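Local coordinates for protein Sec-alkylsulfatase (Pseudomonas sp., PDB 4AXH) that hydrolyses secondary alkyl sulfates enantioselectively as a zinc-dependent homodimeric enzyme, inverting the (R) configuration to release (S)-alcohols and sulfate, at residues A[57-62]-A[105-110]; A[61-66]-A[355-360]; A[118-123]-A[348-353]. All coordinates share one frame; numbering follows the deposited sequence. Where two conformers were deposited one is given.

Contact 1 of 3, residues A[57-62]-A[105-110]; sequences REEFEA and LWRQAQ. Unlike the reference sequence in segment 105-110: Arg107 (reference His).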
loop_
_atom_site.group_PDB
_atom_site.type_symbol
_atom_site.label_atom_id
_atom_site.label_comp_id
_atom_site.label_asym_id
_atom_site.label_seq_id
_atom_site.Cartn_x
_atom_site.Cartn_y
_atom_site.Cartn_z
ATOM N N ARG A 57 -15.669 16.029 -31.212
ATOM C CA ARG A 57 -16.971 15.651 -30.668
ATOM C C ARG A 57 -17.210 14.153 -30.812
ATOM O O ARG A 57 -18.312 13.689 -30.598
ATOM C CB ARG A 57 -18.097 16.470 -31.318
ATOM C CG ARG A 57 -18.037 17.959 -31.024
ATOM C CD ARG A 57 -19.299 18.633 -31.510
ATOM N NE ARG A 57 -20.443 18.194 -30.717
ATOM C CZ ARG A 57 -20.876 18.785 -29.606
ATOM N NH1 ARG A 57 -20.304 19.901 -29.171
ATOM N NH2 ARG A 57 -21.913 18.291 -28.950
ATOM N N GLU A 58 -16.146 13.387 -31.125
ATOM C CA GLU A 58 -16.161 11.925 -31.274
ATOM C C GLU A 58 -16.891 11.239 -30.106
ATOM O O GLU A 58 -17.664 10.322 -30.351
ATOM C CB GLU A 58 -14.734 11.393 -31.381
ATOM C CG GLU A 58 -14.231 11.238 -32.805
ATOM C CD GLU A 58 -13.123 10.210 -32.972
ATOM O OE1 GLU A 58 -13.297 9.060 -32.499
ATOM O OE2 GLU A 58 -12.093 10.542 -33.604
ATOM N N GLU A 59 -16.671 11.706 -28.855
ATOM C CA GLU A 59 -17.305 11.132 -27.683
ATOM C C GLU A 59 -18.814 11.382 -27.662
ATOM O O GLU A 59 -19.555 10.465 -27.317
ATOM C CB GLU A 59 -16.600 11.540 -26.377
ATOM C CG GLU A 59 -15.166 11.049 -26.277
ATOM C CD GLU A 59 -14.636 10.841 -24.868
ATOM O OE1 GLU A 59 -14.857 11.718 -24.003
ATOM O OE2 GLU A 59 -13.953 9.817 -24.641
ATOM N N PHE A 60 -19.272 12.605 -28.061
ATOM C CA PHE A 60 -20.691 12.951 -28.174
ATOM C C PHE A 60 -21.366 12.084 -29.208
ATOM O O PHE A 60 -22.496 11.669 -28.980
ATOM C CB PHE A 60 -20.891 14.414 -28.522
ATOM C CG PHE A 60 -20.727 15.300 -27.319
ATOM C CD1 PHE A 60 -21.605 15.204 -26.232
ATOM C CD2 PHE A 60 -19.719 16.245 -27.273
ATOM C CE1 PHE A 60 -21.439 15.998 -25.113
ATOM C CE2 PHE A 60 -19.566 17.051 -26.162
ATOM C CZ PHE A 60 -20.426 16.921 -25.085
ATOM N N GLU A 61 -20.672 11.780 -30.326
ATOM C CA GLU A 61 -21.179 10.913 -31.379
ATOM C C GLU A 61 -21.257 9.488 -30.847
ATOM O O GLU A 61 -22.245 8.812 -31.098
ATOM C CB GLU A 61 -20.304 10.980 -32.651
ATOM C CG GLU A 61 -21.027 10.499 -33.908
ATOM C CD GLU A 61 -20.169 9.841 -34.980
ATOM O OE1 GLU A 61 -19.412 10.564 -35.671
ATOM O OE2 GLU A 61 -20.276 8.602 -35.145
ATOM N N ALA A 62 -20.220 9.038 -30.109
ATOM C CA ALA A 62 -20.181 7.680 -29.552
ATOM C C ALA A 62 -21.203 7.472 -28.402
ATOM O O ALA A 62 -21.659 6.372 -28.186
ATOM C CB ALA A 62 -18.802 7.354 -29.089
ATOM N N LEU A 105 -14.515 19.329 -17.258
ATOM C CA LEU A 105 -15.393 18.639 -16.323
ATOM C C LEU A 105 -16.848 18.689 -16.864
ATOM O O LEU A 105 -17.541 17.657 -16.860
ATOM C CB LEU A 105 -15.314 19.262 -14.920
ATOM C CG LEU A 105 -16.174 18.577 -13.796
ATOM C CD1 LEU A 105 -16.132 17.039 -13.847
ATOM C CD2 LEU A 105 -15.733 19.038 -12.442
ATOM N N TRP A 106 -17.263 19.880 -17.354
ATOM C CA TRP A 106 -18.569 20.133 -17.944
ATOM C C TRP A 106 -18.791 19.255 -19.192
ATOM O O TRP A 106 -19.910 18.846 -19.451
ATOM C CB TRP A 106 -18.654 21.620 -18.316
ATOM C CG TRP A 106 -19.989 22.077 -18.803
ATOM C CD1 TRP A 106 -20.453 22.013 -20.074
ATOM C CD2 TRP A 106 -21.003 22.749 -18.035
ATOM N NE1 TRP A 106 -21.708 22.565 -20.146
ATOM C CE2 TRP A 106 -22.066 23.039 -18.912
ATOM C CE3 TRP A 106 -21.109 23.153 -16.686
ATOM C CZ2 TRP A 106 -23.222 23.712 -18.493
ATOM C CZ3 TRP A 106 -22.272 23.796 -16.267
ATOM C CH2 TRP A 106 -23.305 24.075 -17.170
ATOM N N ARG A 107 -17.740 19.018 -19.982
ATOM C CA ARG A 107 -17.754 18.217 -21.197
ATOM C C ARG A 107 -18.118 16.784 -20.791
ATOM O O ARG A 107 -18.994 16.182 -21.415
ATOM C CB ARG A 107 -16.335 18.236 -21.825
ATOM C CG ARG A 107 -16.313 18.154 -23.323
ATOM C CD ARG A 107 -16.101 16.766 -23.783
ATOM N NE ARG A 107 -16.441 16.697 -25.202
ATOM C CZ ARG A 107 -16.125 15.677 -26.003
ATOM N NH1 ARG A 107 -15.435 14.642 -25.531
ATOM N NH2 ARG A 107 -16.478 15.692 -27.283
ATOM N N GLN A 108 -17.442 16.243 -19.733
ATOM C CA GLN A 108 -17.657 14.891 -19.214
ATOM C C GLN A 108 -19.031 14.802 -18.576
ATOM O O GLN A 108 -19.724 13.798 -18.778
ATOM C CB GLN A 108 -16.570 14.517 -18.206
ATOM C CG GLN A 108 -16.430 13.017 -17.962
ATOM C CD GLN A 108 -15.795 12.226 -19.048
ATOM O OE1 GLN A 108 -15.470 12.700 -20.138
ATOM N NE2 GLN A 108 -15.559 10.993 -18.758
ATOM N N ALA A 109 -19.440 15.863 -17.859
ATOM C CA ALA A 109 -20.748 15.986 -17.222
ATOM C C ALA A 109 -21.842 15.828 -18.263
ATOM O O ALA A 109 -22.754 15.040 -18.056
ATOM C CB ALA A 109 -20.869 17.338 -16.517
ATOM N N GLN A 110 -21.693 16.504 -19.416
ATOM C CA GLN A 110 -22.627 16.482 -20.548
ATOM C C GLN A 110 -22.733 15.133 -21.177
ATOM O O GLN A 110 -23.827 14.751 -21.579
ATOM C CB GLN A 110 -22.252 17.508 -21.626
ATOM C CG GLN A 110 -22.509 18.955 -21.231
ATOM C CD GLN A 110 -22.212 19.851 -22.395
ATOM O OE1 GLN A 110 -21.056 20.070 -22.758
ATOM N NE2 GLN A 110 -23.254 20.322 -23.045
#
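A pair of nearly parallel helices, 58-64 and 103-111, is joined here through Arg107, which reaches from the second helix to Glu59 and Phe60 of the first. The axes of the two short helical segments approach to 11.0 Å and run 14° apart, a gap that the long Arg107 chain spans. The Arg107 chain bends at chi2 (-96°), where CD turns off. Its NH1 forms a salt bridge of 3.3 Å with Glu59 OE1; the carboxylate and guanidinium planes are nearly parallel, and the oxygen approaches near the guanidinium edge. Along another edge, NH2 lies 3.4 Å from Arg57 CA, at the N-cap position of helix 58-64. The Phe60 ring stands nearly upright to the guanidinium, planes 84° apart, with CE2 3.3 Å from Arg107 NE. Farther round that ring, Gln110 CB meets the rim near the ring plane, 3.9 Å from Phe60 CE1, while one face of the ring takes Arg57 NH2 from its own segment. Gln108 touches the contact only lightly, its NE2 being hydrogen-bonded to Pro314 O. Trp411 adds a cation-pi partner for Arg107, so this buried cation has both a carboxylate and an aromatic neighbour. The whole is an example of parallel helix-helix packing bridged by a salt-bridged arginine, beside the metallo-beta-lactamase-type sheets of the fold.

Contact 2 of 3, residues A[61-66]-A[355-360]; sequences EAAKRG and HNWPVW. With ZN (zinc ion), chain C.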
loop_
_atom_site.group_PDB
_atom_site.type_symbol
_atom_site.label_atom_id
_atom_site.label_comp_id
_atom_site.label_asym_id
_atom_site.label_seq_id
_atom_site.Cartn_x
_atom_site.Cartn_y
_atom_site.Cartn_z
ATOM N N GLU A 61 -20.672 11.780 -30.326
ATOM C CA GLU A 61 -21.179 10.913 -31.379
ATOM C C GLU A 61 -21.257 9.488 -30.847
ATOM O O GLU A 61 -22.245 8.812 -31.098
ATOM C CB GLU A 61 -20.304 10.980 -32.651
ATOM C CG GLU A 61 -21.027 10.499 -33.908
ATOM C CD GLU A 61 -20.169 9.841 -34.980
ATOM O OE1 GLU A 61 -19.412 10.564 -35.671
ATOM O OE2 GLU A 61 -20.276 8.602 -35.145
ATOM N N ALA A 62 -20.220 9.038 -30.109
ATOM C CA ALA A 62 -20.181 7.680 -29.552
ATOM C C ALA A 62 -21.203 7.472 -28.402
ATOM O O ALA A 62 -21.659 6.372 -28.186
ATOM C CB ALA A 62 -18.802 7.354 -29.089
ATOM N N ALA A 63 -21.580 8.522 -27.708
ATOM C CA ALA A 63 -22.555 8.389 -26.651
ATOM C C ALA A 63 -23.988 8.395 -27.195
ATOM O O ALA A 63 -24.795 7.611 -26.720
ATOM C CB ALA A 63 -22.367 9.494 -25.607
ATOM N N LYS A 64 -24.308 9.273 -28.176
ATOM C CA LYS A 64 -25.651 9.433 -28.742
ATOM C C LYS A 64 -26.026 8.324 -29.718
ATOM O O LYS A 64 -27.218 8.149 -30.015
ATOM C CB LYS A 64 -25.799 10.808 -29.402
ATOM C CG LYS A 64 -25.753 11.981 -28.407
ATOM C CD LYS A 64 -25.599 13.317 -29.095
ATOM C CE LYS A 64 -25.655 14.463 -28.133
ATOM N NZ LYS A 64 -25.408 15.755 -28.825
ATOM N N ARG A 65 -25.017 7.556 -30.193
ATOM C CA ARG A 65 -25.170 6.467 -31.142
ATOM C C ARG A 65 -25.843 5.293 -30.517
ATOM O O ARG A 65 -25.429 4.830 -29.447
ATOM C CB ARG A 65 -23.798 6.076 -31.766
ATOM C CG ARG A 65 -23.862 5.001 -32.846
ATOM C CD ARG A 65 -22.609 4.890 -33.700
ATOM N NE ARG A 65 -22.707 3.740 -34.605
ATOM C CZ ARG A 65 -21.686 3.150 -35.230
ATOM N NH1 ARG A 65 -20.450 3.616 -35.090
ATOM N NH2 ARG A 65 -21.892 2.077 -35.984
ATOM N N GLY A 66 -26.848 4.784 -31.219
ATOM C CA GLY A 66 -27.612 3.624 -30.791
ATOM C C GLY A 66 -28.785 3.932 -29.878
ATOM O O GLY A 66 -29.522 3.014 -29.526
ATOM N N HIS A 355 -19.144 1.313 -17.316
ATOM C CA HIS A 355 -19.261 2.715 -16.995
ATOM C C HIS A 355 -19.033 3.379 -18.308
ATOM O O HIS A 355 -18.132 2.960 -19.037
ATOM C CB HIS A 355 -18.204 3.186 -15.993
ATOM C CG HIS A 355 -18.463 2.729 -14.606
ATOM N ND1 HIS A 355 -19.535 3.192 -13.896
ATOM C CD2 HIS A 355 -17.782 1.840 -13.857
ATOM C CE1 HIS A 355 -19.473 2.582 -12.731
ATOM N NE2 HIS A 355 -18.429 1.758 -12.664
ATOM N N ASN A 356 -19.857 4.390 -18.644
ATOM C CA ASN A 356 -19.745 5.206 -19.864
ATOM C C ASN A 356 -20.026 4.541 -21.213
ATOM O O ASN A 356 -20.475 3.405 -21.276
ATOM C CB ASN A 356 -18.444 5.996 -19.902
ATOM C CG ASN A 356 -18.074 6.608 -18.584
ATOM O OD1 ASN A 356 -17.188 6.119 -17.894
ATOM N ND2 ASN A 356 -18.727 7.696 -18.221
ATOM N N TRP A 357 -19.758 5.285 -22.284
ATOM C CA TRP A 357 -20.062 5.000 -23.682
ATOM C C TRP A 357 -19.089 4.042 -24.368
ATOM O O TRP A 357 -17.911 3.946 -23.963
ATOM C CB TRP A 357 -20.170 6.330 -24.488
ATOM C CG TRP A 357 -19.029 7.243 -24.228
ATOM C CD1 TRP A 357 -17.822 7.252 -24.844
ATOM C CD2 TRP A 357 -18.914 8.123 -23.104
ATOM N NE1 TRP A 357 -16.987 8.152 -24.224
ATOM C CE2 TRP A 357 -17.624 8.688 -23.145
ATOM C CE3 TRP A 357 -19.786 8.483 -22.049
ATOM C CZ2 TRP A 357 -17.188 9.635 -22.196
ATOM C CZ3 TRP A 357 -19.341 9.384 -21.088
ATOM C CH2 TRP A 357 -18.063 9.959 -21.170
ATOM N N PRO A 358 -19.525 3.423 -25.501
ATOM C CA PRO A 358 -18.628 2.530 -26.238
ATOM C C PRO A 358 -17.669 3.252 -27.189
ATOM O O PRO A 358 -17.930 4.364 -27.570
ATOM C CB PRO A 358 -19.619 1.664 -27.057
ATOM C CG PRO A 358 -20.993 2.012 -26.575
ATOM C CD PRO A 358 -20.867 3.408 -26.110
ATOM N N VAL A 359 -16.558 2.630 -27.585
ATOM C CA VAL A 359 -15.677 3.199 -28.603
ATOM C C VAL A 359 -15.804 2.315 -29.846
ATOM O O VAL A 359 -15.656 1.116 -29.731
ATOM C CB VAL A 359 -14.217 3.519 -28.159
ATOM C CG1 VAL A 359 -13.485 2.287 -27.666
ATOM C CG2 VAL A 359 -13.428 4.213 -29.277
ATOM N N TRP A 360 -16.159 2.891 -30.999
ATOM C CA TRP A 360 -16.421 2.137 -32.242
ATOM C C TRP A 360 -15.262 2.116 -33.231
ATOM O O TRP A 360 -14.536 3.101 -33.340
ATOM C CB TRP A 360 -17.668 2.673 -32.985
ATOM C CG TRP A 360 -18.803 3.136 -32.117
ATOM C CD1 TRP A 360 -18.876 4.315 -31.441
ATOM C CD2 TRP A 360 -19.987 2.405 -31.769
ATOM N NE1 TRP A 360 -20.027 4.368 -30.698
ATOM C CE2 TRP A 360 -20.768 3.241 -30.943
ATOM C CE3 TRP A 360 -20.510 1.142 -32.143
ATOM C CZ2 TRP A 360 -22.007 2.843 -30.424
ATOM C CZ3 TRP A 360 -21.739 0.748 -31.627
ATOM C CH2 TRP A 360 -22.459 1.580 -30.760
HETATM ZN ZN ZN C . -18.069 0.153 -11.567
HETATM O O HOH W 1 -16.994 -0.152 -9.776
#
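Arg65 lies flat on Trp360 in a cation-pi stack, joining the end of helix 58-64 to strand 359-360, an edge strand of the six-stranded sheet in the metallo-beta-lactamase fold. Arg65 is the first residue to leave helical geometry. Its CG stands anti to the backbone N (chi1 -176°) and the chain stays extended as far as NE, which carries it across the indole. The two planes differ by 22°, and Arg65 CZ lies 4.1 Å from the centroid of the six-membered ring of Trp360, over the face. Nearer the backbone, Arg65 CD makes a CH-pi contact with the five-membered ring, 4.0 Å from its centroid. Pro358 CB lies over the opposite face of Trp360, toward the rim, so the indole is sandwiched between arginine and proline. Ala62 approaches differently: its CA comes to the indole edge, 3.5 Å from Trp360 NE1, while its methyl also reaches Pro358 O.

Trp357 meets the helix chiefly through its CB, which packs 4.0 Å from Ala63 CB, with CD1 near the Ala62 methyl. The ring turns away toward Leu111 and Gln108 of helix 103-111, with NE1 weakly hydrogen-bonded to Glu59 OE2. The same short segment begins in the binuclear active site. There the second zinc is held by Asp183, His184, Asp310 and His355, whose NE2 binds the metal at 2.0 Å, with a water oxygen completing the set 2.1 Å from the zinc.

Contact 3 of 3, residues A[118-123]-A[348-353]; sequences FEVMPK and TDVLIQ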
loop_
_atom_site.group_PDB
_atom_site.type_symbol
_atom_site.label_atom_id
_atom_site.label_comp_id
_atom_site.label_asym_id
_atom_site.label_seq_id
_atom_site.Cartn_x
_atom_site.Cartn_y
_atom_site.Cartn_z
ATOM N N PHE A 118 -29.712 1.691 -25.352
ATOM C CA PHE A 118 -28.926 1.867 -26.560
ATOM C C PHE A 118 -28.594 0.559 -27.224
ATOM O O PHE A 118 -28.089 -0.344 -26.553
ATOM C CB PHE A 118 -27.580 2.536 -26.201
ATOM C CG PHE A 118 -27.610 3.844 -25.466
ATOM C CD1 PHE A 118 -27.707 3.879 -24.081
ATOM C CD2 PHE A 118 -27.444 5.042 -26.149
ATOM C CE1 PHE A 118 -27.714 5.092 -23.400
ATOM C CE2 PHE A 118 -27.467 6.254 -25.470
ATOM C CZ PHE A 118 -27.579 6.272 -24.096
ATOM N N GLU A 119 -28.737 0.483 -28.565
ATOM C CA GLU A 119 -28.302 -0.694 -29.329
ATOM C C GLU A 119 -26.814 -0.533 -29.654
ATOM O O GLU A 119 -26.394 0.545 -30.035
ATOM C CB GLU A 119 -29.113 -0.840 -30.621
ATOM C CG GLU A 119 -28.959 -2.169 -31.345
ATOM C CD GLU A 119 -29.866 -2.329 -32.553
ATOM O OE1 GLU A 119 -29.947 -1.393 -33.383
ATOM O OE2 GLU A 119 -30.489 -3.408 -32.679
ATOM N N VAL A 120 -26.024 -1.580 -29.457
ATOM C CA VAL A 120 -24.606 -1.592 -29.792
ATOM C C VAL A 120 -24.513 -2.290 -31.147
ATOM O O VAL A 120 -23.868 -1.808 -32.072
ATOM C CB VAL A 120 -23.738 -2.298 -28.719
ATOM C CG1 VAL A 120 -22.263 -2.379 -29.147
ATOM C CG2 VAL A 120 -23.878 -1.624 -27.354
ATOM N N MET A 121 -25.203 -3.407 -31.254
ATOM C CA MET A 121 -25.334 -4.286 -32.417
ATOM C C MET A 121 -26.708 -4.980 -32.281
ATOM O O MET A 121 -27.208 -5.062 -31.158
ATOM C CB MET A 121 -24.247 -5.371 -32.358
ATOM C CG MET A 121 -22.908 -4.846 -32.627
ATOM S SD MET A 121 -21.792 -6.146 -33.014
ATOM C CE MET A 121 -20.430 -5.150 -33.588
ATOM N N PRO A 122 -27.332 -5.526 -33.354
ATOM C CA PRO A 122 -28.608 -6.246 -33.149
ATOM C C PRO A 122 -28.368 -7.405 -32.181
ATOM O O PRO A 122 -27.278 -8.002 -32.247
ATOM C CB PRO A 122 -28.983 -6.716 -34.557
ATOM C CG PRO A 122 -28.177 -5.835 -35.488
ATOM C CD PRO A 122 -26.907 -5.574 -34.773
ATOM N N LYS A 123 -29.337 -7.642 -31.207
ATOM C CA LYS A 123 -29.270 -8.657 -30.131
ATOM C C LYS A 123 -28.323 -8.209 -28.973
ATOM O O LYS A 123 -28.057 -9.006 -28.070
ATOM C CB LYS A 123 -28.804 -10.046 -30.653
ATOM C CG LYS A 123 -29.786 -10.841 -31.501
ATOM C CD LYS A 123 -29.159 -12.213 -31.880
ATOM C CE LYS A 123 -30.175 -13.221 -32.386
ATOM N NZ LYS A 123 -29.701 -14.629 -32.287
ATOM N N THR A 348 -11.885 -7.120 -32.618
ATOM C CA THR A 348 -12.912 -6.273 -32.014
ATOM C C THR A 348 -13.274 -5.054 -32.801
ATOM O O THR A 348 -12.387 -4.314 -33.216
ATOM C CB THR A 348 -12.708 -6.075 -30.502
ATOM O OG1 THR A 348 -13.754 -5.243 -30.006
ATOM C CG2 THR A 348 -11.395 -5.452 -30.161
ATOM N N ASP A 349 -14.591 -4.862 -33.033
ATOM C CA ASP A 349 -15.141 -3.742 -33.809
ATOM C C ASP A 349 -15.624 -2.620 -32.910
ATOM O O ASP A 349 -15.550 -1.459 -33.275
ATOM C CB ASP A 349 -16.286 -4.214 -34.733
ATOM C CG ASP A 349 -15.875 -5.124 -35.892
ATOM O OD1 ASP A 349 -14.640 -5.249 -36.159
ATOM O OD2 ASP A 349 -16.782 -5.710 -36.539
ATOM N N VAL A 350 -16.169 -2.964 -31.753
ATOM C CA VAL A 350 -16.671 -1.986 -30.797
ATOM C C VAL A 350 -16.373 -2.455 -29.419
ATOM O O VAL A 350 -16.675 -3.586 -29.087
ATOM C CB VAL A 350 -18.158 -1.586 -31.003
ATOM C CG1 VAL A 350 -18.992 -2.751 -31.508
ATOM C CG2 VAL A 350 -18.757 -0.951 -29.744
ATOM N N LEU A 351 -15.736 -1.598 -28.631
ATOM C CA LEU A 351 -15.414 -1.864 -27.237
ATOM C C LEU A 351 -16.560 -1.318 -26.369
ATOM O O LEU A 351 -16.991 -0.187 -26.572
ATOM C CB LEU A 351 -14.084 -1.196 -26.870
ATOM C CG LEU A 351 -13.618 -1.319 -25.430
ATOM C CD1 LEU A 351 -12.153 -1.488 -25.377
ATOM C CD2 LEU A 351 -13.957 -0.082 -24.640
ATOM N N ILE A 352 -17.058 -2.126 -25.422
ATOM C CA ILE A 352 -18.092 -1.671 -24.474
ATOM C C ILE A 352 -17.583 -1.733 -23.023
ATOM O O ILE A 352 -16.602 -2.413 -22.730
ATOM C CB ILE A 352 -19.508 -2.271 -24.672
ATOM C CG1 ILE A 352 -19.534 -3.776 -24.377
ATOM C CG2 ILE A 352 -20.078 -1.910 -26.079
ATOM C CD1 ILE A 352 -20.863 -4.319 -24.083
ATOM N N GLN A 353 -18.203 -0.973 -22.138
ATOM C CA GLN A 353 -17.767 -0.926 -20.742
ATOM C C GLN A 353 -18.937 -0.941 -19.773
ATOM O O GLN A 353 -20.091 -0.850 -20.202
ATOM C CB GLN A 353 -16.925 0.334 -20.512
ATOM C CG GLN A 353 -15.595 0.343 -21.214
ATOM C CD GLN A 353 -15.337 1.679 -21.783
ATOM O OE1 GLN A 353 -16.249 2.417 -22.138
ATOM N NE2 GLN A 353 -14.076 1.996 -21.893
#
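Asp349 opens the contact modestly, offering its CB to the end of Met121, whose CE lies 4.4 Å away. Its OD1 has a long, weak ion pair with Lys304. Next comes Val350, at the start of strand 350-352, and it meets two residues at once through separate methyls. Val350 CG1 touches Met121 CE at 3.5 Å, the two side chains sliding past each other in opposite directions, while Val350 CG2 is 3.8 Å from Val120 CG1. In Met121, chi2 (-163°) and chi3 (169°) keep the chain extended through SD to CE, and CE makes the contact.

Leu351 points away, as strand alternation requires, and packs on Val365 and Leu369 of helix 362-388 behind the sheet. Ile352 returns to the interface. Its CG2 branch, anti to the carbonyl carbon, comes 3.8 Å from Val120 CG1 and 4.0 Å from Val120 CG2, so the methyl sits against both arms of the valine. Gln353 then leaves the contact, its NE2 hydrogen-bonded to Tyr368 OH.

On the other side, Val120 and Met121 are consecutive yet both project toward strand 350-352. They form a classic beta bulge against the neighbouring strand 124-128, where the chain turns a corner at Val120. The two segments belong to the two sheets that face each other in the metallo-beta-lactamase sandwich. Gln126 also packs on Val120 and Ile352, and Val305 on Met121 and Val350, so residues of both sheets line the same interface. Apolar carbon contacts, mostly methyl on methyl, make up the contact, which implies that shape and exclusion of water, rather than directed polar bonds, join the sheets at this point.

Overall arrangement
Graded polarity is what the three contacts illustrate together. Contacts 1 and 2 share helix 58-64 and adjoin each other, their centres about 10 Å apart; the helix thus meets another helix through charge and an aromatic ring, and its C-terminal end meets a sheet edge. Contact 2 is largely buried but has an exposed arginine at its margin, whereas contact 1 is only partly buried. Contact 3, with no exposed residue among those that touch, is purely apolar. It is tied to contact 2 by main-chain pairing of Gly66 with Glu119 and of Val359 with Leu351, while contacts 1 and 3 do not touch.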